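Local structure of CglIIR protein (Corynebacterium glutamicum, 6F1S) at residues Y22-P27 with N69-A74; A92-R97 with P125-Y130; R100-G105 with P145-D150; Y130-V135 with I152-I157. The protein is the subunit of the restriction endonuclease CglI that contains a DEAD-Z1 helicase-like motor probably driven by NTP hydrolysis, here represented by its C-terminal domain. All blocks are in the same frame, centred on the assembly; numbering follows the deposited sequence.

Contact 1: residues Y22-P27 with N69-A74; sequences YFAADP and NDLDLA
Leu71 spreads its two methyl branches over the chain from Tyr22 to Ala24. CD1 of Leu71 rests on CB of Tyr22 at 3.6 Å, while CD2 of Leu71 meets CB of Ala24, also at 3.6 Å. The same CD2 approaches the backbone N of Ala24 to 3.5 Å, so one branch packs against main chain as well as methyl. Leu71 CG stands anti to its own backbone N (chi1 -176°), which carries the branch point toward Ala24. Only the root of the Tyr22 side chain takes part; the ring leads away, and its OH pairs with the backbone N of Ser17. Leu71 also touches Ile157 of strand 152-158 and Val66, joining the sheet to the loop ahead of helix 73-86. On the sheet side, segment 22-27 is the point where strand 21-23, an outermost strand of the five-stranded mixed sheet, runs out into a loop. Phe23 turns its side chain away from Leu71, to Val154 and Asn156 of strand 152-158. Asp70 holds this loop by a forked carboxylate. Its OD1 accepts the N-H of Ala25 at 2.9 Å through the syn lone pair, with an N-H...O angle of 164°. Its OD2 accepts the N-H of Asp26 at 2.9 Å, again on the syn side but 20° out of the carboxylate plane. Two consecutive backbone amides thereby fix the rotation of the carboxylate and would help to offset its charge, with the like-charged Asp26 OD2 6.0 Å from Asp70 OD2. Ala25 CB lies against Asp70 OD1 at 3.4 Å.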
loop_
_atom_site.group_PDB
_atom_site.type_symbol
_atom_site.label_atom_id
_atom_site.label_comp_id
_atom_site.label_asym_id
_atom_site.label_seq_id
_atom_site.Cartn_x
_atom_site.Cartn_y
_atom_site.Cartn_z
ATOM N N TYR A 22 -3.525 2.212 8.162
ATOM C CA TYR A 22 -2.376 1.453 8.644
ATOM C C TYR A 22 -1.385 1.297 7.507
ATOM O O TYR A 22 -1.756 0.857 6.421
ATOM C CB TYR A 22 -2.789 0.073 9.169
ATOM C CG TYR A 22 -3.801 0.091 10.293
ATOM C CD1 TYR A 22 -3.403 0.260 11.614
ATOM C CD2 TYR A 22 -5.155 -0.073 10.033
ATOM C CE1 TYR A 22 -4.331 0.272 12.646
ATOM C CE2 TYR A 22 -6.089 -0.061 11.055
ATOM C CZ TYR A 22 -5.672 0.110 12.360
ATOM O OH TYR A 22 -6.606 0.121 13.376
ATOM N N PHE A 23 -0.132 1.663 7.731
ATOM C CA PHE A 23 0.866 1.451 6.691
ATOM C C PHE A 23 2.062 0.663 7.222
ATOM O O PHE A 23 2.401 0.739 8.398
ATOM C CB PHE A 23 1.311 2.792 6.077
ATOM C CG PHE A 23 2.479 3.445 6.775
ATOM C CD1 PHE A 23 2.274 4.286 7.860
ATOM C CD2 PHE A 23 3.778 3.247 6.322
ATOM C CE1 PHE A 23 3.339 4.904 8.497
ATOM C CE2 PHE A 23 4.851 3.856 6.951
ATOM C CZ PHE A 23 4.632 4.691 8.044
ATOM N N ALA A 24 2.682 -0.108 6.341
ATOM C CA ALA A 24 3.871 -0.872 6.683
ATOM C C ALA A 24 5.082 0.040 6.827
ATOM O O ALA A 24 5.511 0.671 5.864
ATOM C CB ALA A 24 4.140 -1.940 5.628
ATOM N N ALA A 25 5.634 0.094 8.033
ATOM C CA ALA A 25 6.817 0.897 8.311
ATOM C C ALA A 25 8.041 0.346 7.599
ATOM O O ALA A 25 8.885 1.105 7.118
ATOM C CB ALA A 25 7.073 0.962 9.803
ATOM N N ASP A 26 8.128 -0.978 7.531
ATOM C CA ASP A 26 9.301 -1.636 6.966
ATOM C C ASP A 26 8.927 -2.808 6.053
ATOM O O ASP A 26 9.216 -3.960 6.364
ATOM C CB ASP A 26 10.220 -2.119 8.098
ATOM C CG ASP A 26 11.575 -2.586 7.598
ATOM O OD1 ASP A 26 11.983 -2.160 6.499
ATOM O OD2 ASP A 26 12.236 -3.376 8.307
ATOM N N PRO A 27 8.285 -2.516 4.910
ATOM C CA PRO A 27 7.869 -3.608 4.025
ATOM C C PRO A 27 9.035 -4.254 3.288
ATOM O O PRO A 27 10.073 -3.623 3.087
ATOM C CB PRO A 27 6.927 -2.911 3.041
ATOM C CG PRO A 27 7.414 -1.509 2.997
ATOM C CD PRO A 27 7.904 -1.194 4.376
ATOM N N ASN A 69 3.232 -7.518 13.321
ATOM C CA ASN A 69 3.136 -6.439 14.299
ATOM C C ASN A 69 3.287 -5.073 13.647
ATOM O O ASN A 69 2.831 -4.061 14.186
ATOM C CB ASN A 69 4.187 -6.614 15.396
ATOM C CG ASN A 69 3.890 -7.792 16.297
ATOM O OD1 ASN A 69 4.431 -8.881 16.113
ATOM N ND2 ASN A 69 3.014 -7.583 17.273
ATOM N N ASP A 70 3.932 -5.052 12.486
ATOM C CA ASP A 70 4.090 -3.827 11.714
ATOM C C ASP A 70 2.808 -3.550 10.928
ATOM O O ASP A 70 2.151 -2.529 11.125
ATOM C CB ASP A 70 5.300 -3.942 10.781
ATOM C CG ASP A 70 5.520 -2.699 9.934
ATOM O OD1 ASP A 70 4.936 -1.634 10.233
ATOM O OD2 ASP A 70 6.302 -2.788 8.967
ATOM N N LEU A 71 2.459 -4.473 10.043
ATOM C CA LEU A 71 1.237 -4.367 9.266
ATOM C C LEU A 71 0.636 -5.755 9.092
ATOM O O LEU A 71 1.247 -6.638 8.491
ATOM C CB LEU A 71 1.511 -3.717 7.908
ATOM C CG LEU A 71 0.273 -3.475 7.047
ATOM C CD1 LEU A 71 -0.686 -2.528 7.752
ATOM C CD2 LEU A 71 0.655 -2.937 5.676
ATOM N N ASP A 72 -0.558 -5.955 9.630
ATOM C CA ASP A 72 -1.158 -7.276 9.609
ATOM C C ASP A 72 -1.905 -7.506 8.299
ATOM O O ASP A 72 -3.096 -7.214 8.191
ATOM C CB ASP A 72 -2.094 -7.454 10.800
ATOM C CG ASP A 72 -2.452 -8.900 11.039
ATOM O OD1 ASP A 72 -1.828 -9.775 10.401
ATOM O OD2 ASP A 72 -3.343 -9.162 11.870
ATOM N N LEU A 73 -1.195 -8.030 7.307
ATOM C CA LEU A 73 -1.763 -8.201 5.978
ATOM C C LEU A 73 -2.719 -9.385 5.920
ATOM O O LEU A 73 -3.685 -9.364 5.166
ATOM C CB LEU A 73 -0.652 -8.359 4.938
ATOM C CG LEU A 73 0.001 -7.028 4.570
ATOM C CD1 LEU A 73 1.157 -7.217 3.605
ATOM C CD2 LEU A 73 -1.045 -6.096 3.987
ATOM N N ALA A 74 -2.450 -10.404 6.729
ATOM C CA ALA A 74 -3.308 -11.584 6.800
ATOM C C ALA A 74 -4.729 -11.216 7.217
ATOM O O ALA A 74 -5.691 -11.619 6.566
ATOM C CB ALA A 74 -2.725 -12.604 7.761
HETATM O O HOH W 1 0.715 -0.596 10.451
#

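Contact 2: residues A92-R97 with P125-Y130; sequences ARMVLR and PLLILY
Arg97 carries CG anti to its carbonyl carbon (chi1 -52°), which sets this methylene beside the Tyr130 ring, 3.4 Å from Tyr130 CE1. Leu126 CG stands anti to its backbone N, and chi2 of 62° turns CD1 toward Arg93 CB, 3.8 Å away, the two side chains running side by side in the same direction. The Arg97 chain bends at chi2, and Val95 CG1 lies over one face of its guanidinium, 3.3 Å above the plane and offset toward the rim; the guanidinium forms salt bridges with Asp114 and Glu48. Tyr130 OH is hydrogen-bonded to the backbone N of Ser111. The backbones between these groups are parallel neighbours, the two strands of a beta-alpha-beta unit whose helix is 112-120, and Leu117 of that helix touches Arg93, Arg97 and Leu126. Five straight backbone hydrogen bonds join them, alternating from Arg93 N to Pro125 O (2.8 Å) up to Arg97 N to Leu129 O (2.9 Å). On the other face of the sheet, selenomethionine Met94 packs its SE against Leu127 CD2 at 3.9 Å. Next to it, Leu96 CD2 meets Leu129 CD1 at 3.6 Å, and helices 32-46 and 54-61 cover this apolar layer through Tyr42, Leu39 and Ile60.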
loop_
_atom_site.group_PDB
_atom_site.type_symbol
_atom_site.label_atom_id
_atom_site.label_comp_id
_atom_site.label_asym_id
_atom_site.label_seq_id
_atom_site.Cartn_x
_atom_site.Cartn_y
_atom_site.Cartn_z
ATOM N N ALA A 92 -12.572 -2.795 -4.141
ATOM C CA ALA A 92 -11.609 -2.002 -3.399
ATOM C C ALA A 92 -11.171 -0.812 -4.235
ATOM O O ALA A 92 -11.210 -0.854 -5.466
ATOM C CB ALA A 92 -10.404 -2.848 -2.997
ATOM N N ARG A 93 -10.774 0.255 -3.554
ATOM C CA ARG A 93 -10.192 1.416 -4.210
ATOM C C ARG A 93 -8.673 1.357 -4.068
ATOM O O ARG A 93 -8.150 1.069 -2.988
ATOM C CB ARG A 93 -10.751 2.709 -3.614
ATOM C CG ARG A 93 -10.297 3.984 -4.308
ATOM C CD ARG A 93 -10.977 5.189 -3.688
ATOM N NE ARG A 93 -10.557 6.451 -4.288
ATOM C CZ ARG A 93 -10.864 7.651 -3.801
ATOM N NH1 ARG A 93 -11.595 7.757 -2.697
ATOM N NH2 ARG A 93 -10.435 8.746 -4.417
HETATM N N MSE A 94 -7.967 1.604 -5.164
HETATM C CA MSE A 94 -6.511 1.558 -5.138
HETATM C C MSE A 94 -5.904 2.837 -5.704
HETATM O O MSE A 94 -6.247 3.277 -6.808
HETATM C CB MSE A 94 -5.980 0.342 -5.904
HETATM C CG MSE A 94 -4.466 0.195 -5.788
HETATM SE SE MSE A 94 -3.750 -1.538 -6.360
HETATM C CE MSE A 94 -3.806 -1.280 -8.293
ATOM N N VAL A 95 -5.001 3.423 -4.924
ATOM C CA VAL A 95 -4.315 4.644 -5.307
ATOM C C VAL A 95 -2.816 4.372 -5.410
ATOM O O VAL A 95 -2.196 3.885 -4.463
ATOM C CB VAL A 95 -4.592 5.786 -4.301
ATOM C CG1 VAL A 95 -3.800 7.033 -4.654
ATOM C CG2 VAL A 95 -6.089 6.090 -4.246
ATOM N N LEU A 96 -2.252 4.665 -6.577
ATOM C CA LEU A 96 -0.830 4.475 -6.837
ATOM C C LEU A 96 -0.161 5.824 -7.021
ATOM O O LEU A 96 -0.528 6.575 -7.923
ATOM C CB LEU A 96 -0.602 3.618 -8.090
ATOM C CG LEU A 96 -1.305 2.266 -8.210
ATOM C CD1 LEU A 96 -0.975 1.607 -9.551
ATOM C CD2 LEU A 96 -0.931 1.353 -7.059
ATOM N N ARG A 97 0.810 6.133 -6.167
ATOM C CA ARG A 97 1.589 7.364 -6.294
ATOM C C ARG A 97 3.048 7.036 -6.564
ATOM O O ARG A 97 3.630 6.162 -5.913
ATOM C CB ARG A 97 1.491 8.216 -5.024
ATOM C CG ARG A 97 0.088 8.494 -4.545
ATOM C CD ARG A 97 -0.636 9.474 -5.436
ATOM N NE ARG A 97 -1.895 9.863 -4.819
ATOM C CZ ARG A 97 -2.965 10.264 -5.489
ATOM N NH1 ARG A 97 -2.934 10.326 -6.814
ATOM N NH2 ARG A 97 -4.070 10.589 -4.837
ATOM N N PRO A 125 -12.997 -0.440 0.729
ATOM C CA PRO A 125 -11.694 -0.795 1.297
ATOM C C PRO A 125 -10.614 -0.116 0.466
ATOM O O PRO A 125 -10.684 -0.168 -0.761
ATOM C CB PRO A 125 -11.645 -2.317 1.157
ATOM C CG PRO A 125 -13.072 -2.735 1.094
ATOM C CD PRO A 125 -13.804 -1.627 0.400
ATOM N N LEU A 126 -9.658 0.533 1.117
ATOM C CA LEU A 126 -8.724 1.398 0.416
ATOM C C LEU A 126 -7.280 0.911 0.528
ATOM O O LEU A 126 -6.787 0.647 1.623
ATOM C CB LEU A 126 -8.836 2.831 0.956
ATOM C CG LEU A 126 -7.917 3.875 0.328
ATOM C CD1 LEU A 126 -8.217 4.034 -1.154
ATOM C CD2 LEU A 126 -8.039 5.212 1.045
ATOM N N LEU A 127 -6.613 0.785 -0.617
ATOM C CA LEU A 127 -5.178 0.507 -0.656
ATOM C C LEU A 127 -4.443 1.649 -1.351
ATOM O O LEU A 127 -4.699 1.953 -2.518
ATOM C CB LEU A 127 -4.885 -0.818 -1.371
ATOM C CG LEU A 127 -3.408 -1.176 -1.624
ATOM C CD1 LEU A 127 -2.669 -1.472 -0.323
ATOM C CD2 LEU A 127 -3.250 -2.341 -2.607
ATOM N N ILE A 128 -3.541 2.291 -0.621
ATOM C CA ILE A 128 -2.701 3.332 -1.192
ATOM C C ILE A 128 -1.268 2.820 -1.276
ATOM O O ILE A 128 -0.700 2.393 -0.272
ATOM C CB ILE A 128 -2.751 4.629 -0.353
ATOM C CG1 ILE A 128 -4.196 5.125 -0.216
ATOM C CG2 ILE A 128 -1.860 5.695 -0.960
ATOM C CD1 ILE A 128 -4.337 6.431 0.576
ATOM N N LEU A 129 -0.691 2.847 -2.472
ATOM C CA LEU A 129 0.686 2.401 -2.658
ATOM C C LEU A 129 1.593 3.572 -3.044
ATOM O O LEU A 129 1.324 4.293 -4.004
ATOM C CB LEU A 129 0.757 1.290 -3.713
ATOM C CG LEU A 129 0.203 -0.070 -3.268
ATOM C CD1 LEU A 129 -0.043 -1.014 -4.445
ATOM C CD2 LEU A 129 1.126 -0.721 -2.267
ATOM N N TYR A 130 2.655 3.764 -2.269
ATOM C CA TYR A 130 3.630 4.818 -2.525
ATOM C C TYR A 130 4.923 4.231 -3.070
ATOM O O TYR A 130 5.533 3.367 -2.431
ATOM C CB TYR A 130 3.932 5.615 -1.251
ATOM C CG TYR A 130 3.059 6.830 -1.019
ATOM C CD1 TYR A 130 1.752 6.868 -1.474
ATOM C CD2 TYR A 130 3.549 7.941 -0.336
ATOM C CE1 TYR A 130 0.949 7.974 -1.254
ATOM C CE2 TYR A 130 2.756 9.052 -0.120
ATOM C CZ TYR A 130 1.456 9.062 -0.584
ATOM O OH TYR A 130 0.646 10.157 -0.379
#

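Contact 3: residues R100-G105 with P145-D150; sequences RKVNQG and PTWSSD. With EDO (1,2-ethanediol), chain C.
Gln104 lays its CB over the face of the Trp147 indole, 3.7 Å from the centroid of the five-membered ring and 13° off its normal, a CH-pi contact. CG of Gln104, anti to the backbone N (chi1 -162°), continues across the ring system to Trp147 CE3 at 3.6 Å. At the ring edge, NE1 of Trp147 donates to the backbone O of Val102 at 2.8 Å; the acceptor lies close to the indole plane, so this bond helps to fix how the ring is turned. The amide of Gln104 stands nearly upright on the indole plane, with OE1 against Pro145 CB at 3.2 Å and NE2 given to the backbone O of Ala25. Two surface loops are joined in this way, one leading from strand 92-100 toward helix 112-120, the other from helix 136-141 into strand 152-158. Farther out, a water takes the N-H of Gln104 at 2.9 Å and donates to Pro145 O at 3.0 Å; another bridges Gln104 O and Pro145 O. The Trp147 backbone is anchored by its N-H bonding Asn136 OD1, and its ring reaches inward to Ile132, Ile152 and Val154. Near the start of segment 100-105, O2 of a 1,2-ethanediol, probably from the crystallisation liquor, accepts a weak hydrogen bond from Lys101 N.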
loop_
_atom_site.group_PDB
_atom_site.type_symbol
_atom_site.label_atom_id
_atom_site.label_comp_id
_atom_site.label_asym_id
_atom_site.label_seq_id
_atom_site.Cartn_x
_atom_site.Cartn_y
_atom_site.Cartn_z
ATOM N N ARG A 100 7.514 9.482 -4.933
ATOM C CA ARG A 100 7.389 9.861 -3.532
ATOM C C ARG A 100 8.758 9.912 -2.879
ATOM O O ARG A 100 9.650 9.134 -3.222
ATOM C CB ARG A 100 6.470 8.893 -2.780
ATOM C CG ARG A 100 5.041 8.812 -3.328
ATOM C CD ARG A 100 4.320 10.159 -3.302
ATOM N NE ARG A 100 4.689 11.003 -4.436
ATOM C CZ ARG A 100 4.475 12.313 -4.501
ATOM N NH1 ARG A 100 3.875 12.940 -3.499
ATOM N NH2 ARG A 100 4.861 12.996 -5.574
ATOM N N LYS A 101 8.925 10.849 -1.950
ATOM C CA LYS A 101 10.184 11.010 -1.228
ATOM C C LYS A 101 9.943 11.030 0.273
ATOM O O LYS A 101 9.804 12.089 0.877
ATOM C CB LYS A 101 10.893 12.290 -1.660
ATOM C CG LYS A 101 11.323 12.297 -3.104
ATOM C CD LYS A 101 12.470 11.338 -3.327
ATOM C CE LYS A 101 13.003 11.461 -4.743
ATOM N NZ LYS A 101 14.291 10.736 -4.893
ATOM N N VAL A 102 9.880 9.844 0.861
ATOM C CA VAL A 102 9.659 9.688 2.289
ATOM C C VAL A 102 10.741 8.768 2.839
ATOM O O VAL A 102 11.005 7.709 2.274
ATOM C CB VAL A 102 8.257 9.100 2.586
ATOM C CG1 VAL A 102 8.045 8.933 4.079
ATOM C CG2 VAL A 102 7.162 9.972 1.976
ATOM N N ASN A 103 11.389 9.167 3.925
ATOM C CA ASN A 103 12.407 8.303 4.507
ATOM C C ASN A 103 11.784 7.220 5.364
ATOM O O ASN A 103 10.692 7.384 5.899
ATOM C CB ASN A 103 13.406 9.108 5.334
ATOM C CG ASN A 103 14.316 9.957 4.475
ATOM O OD1 ASN A 103 15.165 9.439 3.748
ATOM N ND2 ASN A 103 14.151 11.271 4.557
ATOM N N GLN A 104 12.490 6.105 5.484
ATOM C CA GLN A 104 12.030 4.999 6.300
ATOM C C GLN A 104 12.105 5.372 7.780
ATOM O O GLN A 104 13.036 6.054 8.213
ATOM C CB GLN A 104 12.862 3.748 6.005
ATOM C CG GLN A 104 12.228 2.439 6.455
ATOM C CD GLN A 104 12.320 2.226 7.953
ATOM O OE1 GLN A 104 13.255 2.693 8.593
ATOM N NE2 GLN A 104 11.337 1.538 8.521
ATOM N N GLY A 105 11.113 4.932 8.546
ATOM C CA GLY A 105 11.141 5.065 9.990
ATOM C C GLY A 105 10.732 6.413 10.549
ATOM O O GLY A 105 10.910 6.659 11.738
ATOM N N PRO A 145 18.116 5.097 8.777
ATOM C CA PRO A 145 17.282 3.981 8.305
ATOM C C PRO A 145 16.924 4.053 6.818
ATOM O O PRO A 145 16.670 5.133 6.281
ATOM C CB PRO A 145 16.023 4.102 9.167
ATOM C CG PRO A 145 16.481 4.761 10.402
ATOM C CD PRO A 145 17.529 5.739 9.967
ATOM N N THR A 146 16.919 2.894 6.169
ATOM C CA THR A 146 16.644 2.789 4.744
ATOM C C THR A 146 15.500 1.809 4.492
ATOM O O THR A 146 15.235 0.939 5.317
ATOM C CB THR A 146 17.890 2.318 3.973
ATOM O OG1 THR A 146 18.387 1.113 4.567
ATOM C CG2 THR A 146 18.976 3.377 4.013
ATOM N N TRP A 147 14.825 1.951 3.355
ATOM C CA TRP A 147 13.817 0.979 2.957
ATOM C C TRP A 147 14.532 -0.295 2.511
ATOM O O TRP A 147 15.711 -0.254 2.182
ATOM C CB TRP A 147 12.924 1.531 1.842
ATOM C CG TRP A 147 12.208 2.808 2.206
ATOM C CD1 TRP A 147 12.598 4.080 1.898
ATOM C CD2 TRP A 147 10.981 2.938 2.945
ATOM N NE1 TRP A 147 11.696 4.990 2.397
ATOM C CE2 TRP A 147 10.692 4.315 3.043
ATOM C CE3 TRP A 147 10.097 2.023 3.532
ATOM C CZ2 TRP A 147 9.559 4.800 3.701
ATOM C CZ3 TRP A 147 8.973 2.508 4.188
ATOM C CH2 TRP A 147 8.714 3.882 4.264
ATOM N N SER A 148 13.822 -1.418 2.500
ATOM C CA SER A 148 14.446 -2.712 2.240
ATOM C C SER A 148 14.911 -2.848 0.795
ATOM O O SER A 148 15.702 -3.731 0.477
ATOM C CB SER A 148 13.488 -3.855 2.588
ATOM O OG SER A 148 12.314 -3.802 1.795
ATOM N N SER A 149 14.420 -1.977 -0.078
ATOM C CA SER A 149 14.849 -1.991 -1.469
ATOM C C SER A 149 14.678 -0.633 -2.134
ATOM O O SER A 149 13.936 0.227 -1.658
ATOM C CB SER A 149 14.085 -3.054 -2.264
ATOM O OG SER A 149 12.714 -2.725 -2.383
ATOM N N ASP A 150 15.394 -0.458 -3.237
ATOM C CA ASP A 150 15.290 0.724 -4.066
ATOM C C ASP A 150 15.089 0.260 -5.506
ATOM O O ASP A 150 15.986 -0.336 -6.095
ATOM C CB ASP A 150 16.542 1.601 -3.933
ATOM C CG ASP A 150 16.447 2.890 -4.737
ATOM O OD1 ASP A 150 15.336 3.434 -4.869
ATOM O OD2 ASP A 150 17.481 3.365 -5.242
HETATM C C1 EDO C . 4.190 12.187 0.282
HETATM O O1 EDO C . 4.208 12.453 1.694
HETATM C C2 EDO C . 4.959 13.258 -0.485
HETATM O O2 EDO C . 6.236 12.754 -0.901
HETATM O O HOH W 2 15.033 6.189 4.050
HETATM O O HOH W 3 15.452 7.811 7.542
#

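Contact 4: residues Y130-V135 with I152-I157; sequences YRIEGV and IWVPNI
The indole of Trp153 takes Arg131 CB on one face, 3.5 Å from the centroid of its six-membered ring and 5° off the normal, a CH-pi contact. Arg131 CG, anti to the backbone N (chi1 -167°), lies near Trp153 CE2, and the extended chain beyond it brings Arg131 CD to 3.5 Å from Trp153 CZ2. The guanidinium plane stands 81° from the indole plane. At the guanidinium edge, NH1 of Arg131 donates to Glu133 OE1 at 2.9 Å in a salt bridge, meeting the carboxylate on its anti side and well out of its plane. A second acid ties the two stacked side chains together: Asp36 OD1 of helix 32-46 accepts from Arg131 NE and from Trp153 NE1, which would stabilise the ionised form of that carboxylate. Arg131 and Trp153 form the non-hydrogen-bonded pair of an antiparallel join between strands 126-132 and 152-158, within the mixed sheet. The flanking pairs, Tyr130 with Val154 and Ile132 with Ile152, are hydrogen-bonded, each by two backbone bonds, among them Val154 N to Tyr130 O at 2.8 Å. On the sheet face away from Trp153, Ile152 CG2 packs on Ile132 CB at 3.7 Å, and Ile132 CD1 reaches Val154 CG2 at 4.0 Å; both Ile132 and Val154 also touch Trp147.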
loop_
_atom_site.group_PDB
_atom_site.type_symbol
_atom_site.label_atom_id
_atom_site.label_comp_id
_atom_site.label_asym_id
_atom_site.label_seq_id
_atom_site.Cartn_x
_atom_site.Cartn_y
_atom_site.Cartn_z
ATOM N N TYR A 130 2.655 3.764 -2.269
ATOM C CA TYR A 130 3.630 4.818 -2.525
ATOM C C TYR A 130 4.923 4.231 -3.070
ATOM O O TYR A 130 5.533 3.367 -2.431
ATOM C CB TYR A 130 3.932 5.615 -1.251
ATOM C CG TYR A 130 3.059 6.830 -1.019
ATOM C CD1 TYR A 130 1.752 6.868 -1.474
ATOM C CD2 TYR A 130 3.549 7.941 -0.336
ATOM C CE1 TYR A 130 0.949 7.974 -1.254
ATOM C CE2 TYR A 130 2.756 9.052 -0.120
ATOM C CZ TYR A 130 1.456 9.062 -0.584
ATOM O OH TYR A 130 0.646 10.157 -0.379
ATOM N N ARG A 131 5.341 4.699 -4.244
ATOM C CA ARG A 131 6.602 4.260 -4.832
ATOM C C ARG A 131 7.713 5.229 -4.455
ATOM O O ARG A 131 7.668 6.401 -4.802
ATOM C CB ARG A 131 6.489 4.143 -6.355
ATOM C CG ARG A 131 7.640 3.394 -7.031
ATOM C CD ARG A 131 7.522 3.468 -8.549
ATOM N NE ARG A 131 8.506 2.633 -9.230
ATOM C CZ ARG A 131 9.734 3.033 -9.545
ATOM N NH1 ARG A 131 10.134 4.260 -9.230
ATOM N NH2 ARG A 131 10.564 2.207 -10.169
ATOM N N ILE A 132 8.708 4.729 -3.733
ATOM C CA ILE A 132 9.814 5.559 -3.270
ATOM C C ILE A 132 11.128 5.078 -3.859
ATOM O O ILE A 132 11.491 3.911 -3.709
ATOM C CB ILE A 132 9.917 5.559 -1.738
ATOM C CG1 ILE A 132 8.624 6.087 -1.124
ATOM C CG2 ILE A 132 11.114 6.386 -1.278
ATOM C CD1 ILE A 132 8.567 5.962 0.380
ATOM N N GLU A 133 11.836 5.988 -4.520
ATOM C CA GLU A 133 13.084 5.662 -5.197
ATOM C C GLU A 133 14.121 6.766 -4.995
ATOM O O GLU A 133 13.779 7.942 -4.958
ATOM C CB GLU A 133 12.827 5.442 -6.689
ATOM C CG GLU A 133 14.027 4.972 -7.482
ATOM C CD GLU A 133 13.887 5.258 -8.966
ATOM O OE1 GLU A 133 12.997 4.671 -9.614
ATOM O OE2 GLU A 133 14.668 6.082 -9.483
ATOM N N GLY A 134 15.386 6.379 -4.859
ATOM C CA GLY A 134 16.483 7.331 -4.789
ATOM C C GLY A 134 16.589 8.055 -3.462
ATOM O O GLY A 134 16.920 9.238 -3.414
ATOM N N VAL A 135 16.323 7.331 -2.382
ATOM C CA VAL A 135 16.297 7.888 -1.036
ATOM C C VAL A 135 17.297 7.153 -0.137
ATOM O O VAL A 135 17.900 7.743 0.767
ATOM C CB VAL A 135 14.860 7.804 -0.449
ATOM C CG1 VAL A 135 14.870 7.637 1.052
ATOM C CG2 VAL A 135 14.044 9.019 -0.859
ATOM N N ILE A 152 11.145 0.994 -3.687
ATOM C CA ILE A 152 10.242 0.284 -2.794
ATOM C C ILE A 152 8.813 0.740 -3.075
ATOM O O ILE A 152 8.593 1.847 -3.571
ATOM C CB ILE A 152 10.603 0.531 -1.300
ATOM C CG1 ILE A 152 9.878 -0.455 -0.378
ATOM C CG2 ILE A 152 10.293 1.971 -0.889
ATOM C CD1 ILE A 152 10.331 -1.880 -0.509
ATOM N N TRP A 153 7.847 -0.125 -2.794
ATOM C CA TRP A 153 6.448 0.273 -2.733
ATOM C C TRP A 153 5.997 0.126 -1.288
ATOM O O TRP A 153 6.240 -0.911 -0.667
ATOM C CB TRP A 153 5.572 -0.583 -3.648
ATOM C CG TRP A 153 5.643 -0.250 -5.100
ATOM C CD1 TRP A 153 6.461 -0.819 -6.029
ATOM C CD2 TRP A 153 4.844 0.712 -5.807
ATOM N NE1 TRP A 153 6.232 -0.268 -7.266
ATOM C CE2 TRP A 153 5.244 0.673 -7.158
ATOM C CE3 TRP A 153 3.838 1.608 -5.426
ATOM C CZ2 TRP A 153 4.670 1.490 -8.134
ATOM C CZ3 TRP A 153 3.269 2.420 -6.397
ATOM C CH2 TRP A 153 3.688 2.354 -7.734
ATOM N N VAL A 154 5.362 1.159 -0.746
ATOM C CA VAL A 154 4.877 1.104 0.629
ATOM C C VAL A 154 3.345 1.088 0.659
ATOM O O VAL A 154 2.699 1.976 0.106
ATOM C CB VAL A 154 5.402 2.291 1.459
ATOM C CG1 VAL A 154 5.065 2.097 2.922
ATOM C CG2 VAL A 154 6.906 2.449 1.271
ATOM N N PRO A 155 2.761 0.063 1.289
ATOM C CA PRO A 155 1.303 -0.068 1.337
ATOM C C PRO A 155 0.651 0.629 2.534
ATOM O O PRO A 155 1.172 0.600 3.643
ATOM C CB PRO A 155 1.106 -1.582 1.428
ATOM C CG PRO A 155 2.294 -2.035 2.226
ATOM C CD PRO A 155 3.440 -1.135 1.819
ATOM N N ASN A 156 -0.491 1.254 2.287
ATOM C CA ASN A 156 -1.307 1.842 3.337
ATOM C C ASN A 156 -2.729 1.351 3.149
ATOM O O ASN A 156 -3.322 1.556 2.099
ATOM C CB ASN A 156 -1.245 3.374 3.294
ATOM C CG ASN A 156 -2.220 4.032 4.261
ATOM O OD1 ASN A 156 -1.834 4.474 5.343
ATOM N ND2 ASN A 156 -3.490 4.106 3.870
ATOM N N ILE A 157 -3.267 0.681 4.160
ATOM C CA ILE A 157 -4.596 0.098 4.053
ATOM C C ILE A 157 -5.571 0.775 5.001
ATOM O O ILE A 157 -5.178 1.321 6.034
ATOM C CB ILE A 157 -4.577 -1.415 4.350
ATOM C CG1 ILE A 157 -4.054 -1.661 5.766
ATOM C CG2 ILE A 157 -3.722 -2.154 3.324
ATOM C CD1 ILE A 157 -3.991 -3.115 6.160
#

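How the contacts relate
Contacts 2 and 4 share Tyr130 and strand 126-132, which lies between strands 92-100 and 152-158; their centres are about 12 Å apart. Contact 1 joins the sheet from its strand 21-23 edge, where Tyr22 O meets Ile157 N at 2.7 Å; its centre is about 13 Å from that of contact 4. Contacts 3 and 4 are the closest pair, with centres about 7 Å apart, joined where Lys101 NZ meets Glu133 O and Asp150 OD1 meets Gly134 N. Contact 1 reaches contact 3 through Ser148 OG, 2.6 Å from Pro27 O. A 1,2-ethanediol, probably from the crystallisation liquor, lies near both Arg100 of contact 3 and Tyr130 of contacts 2 and 4.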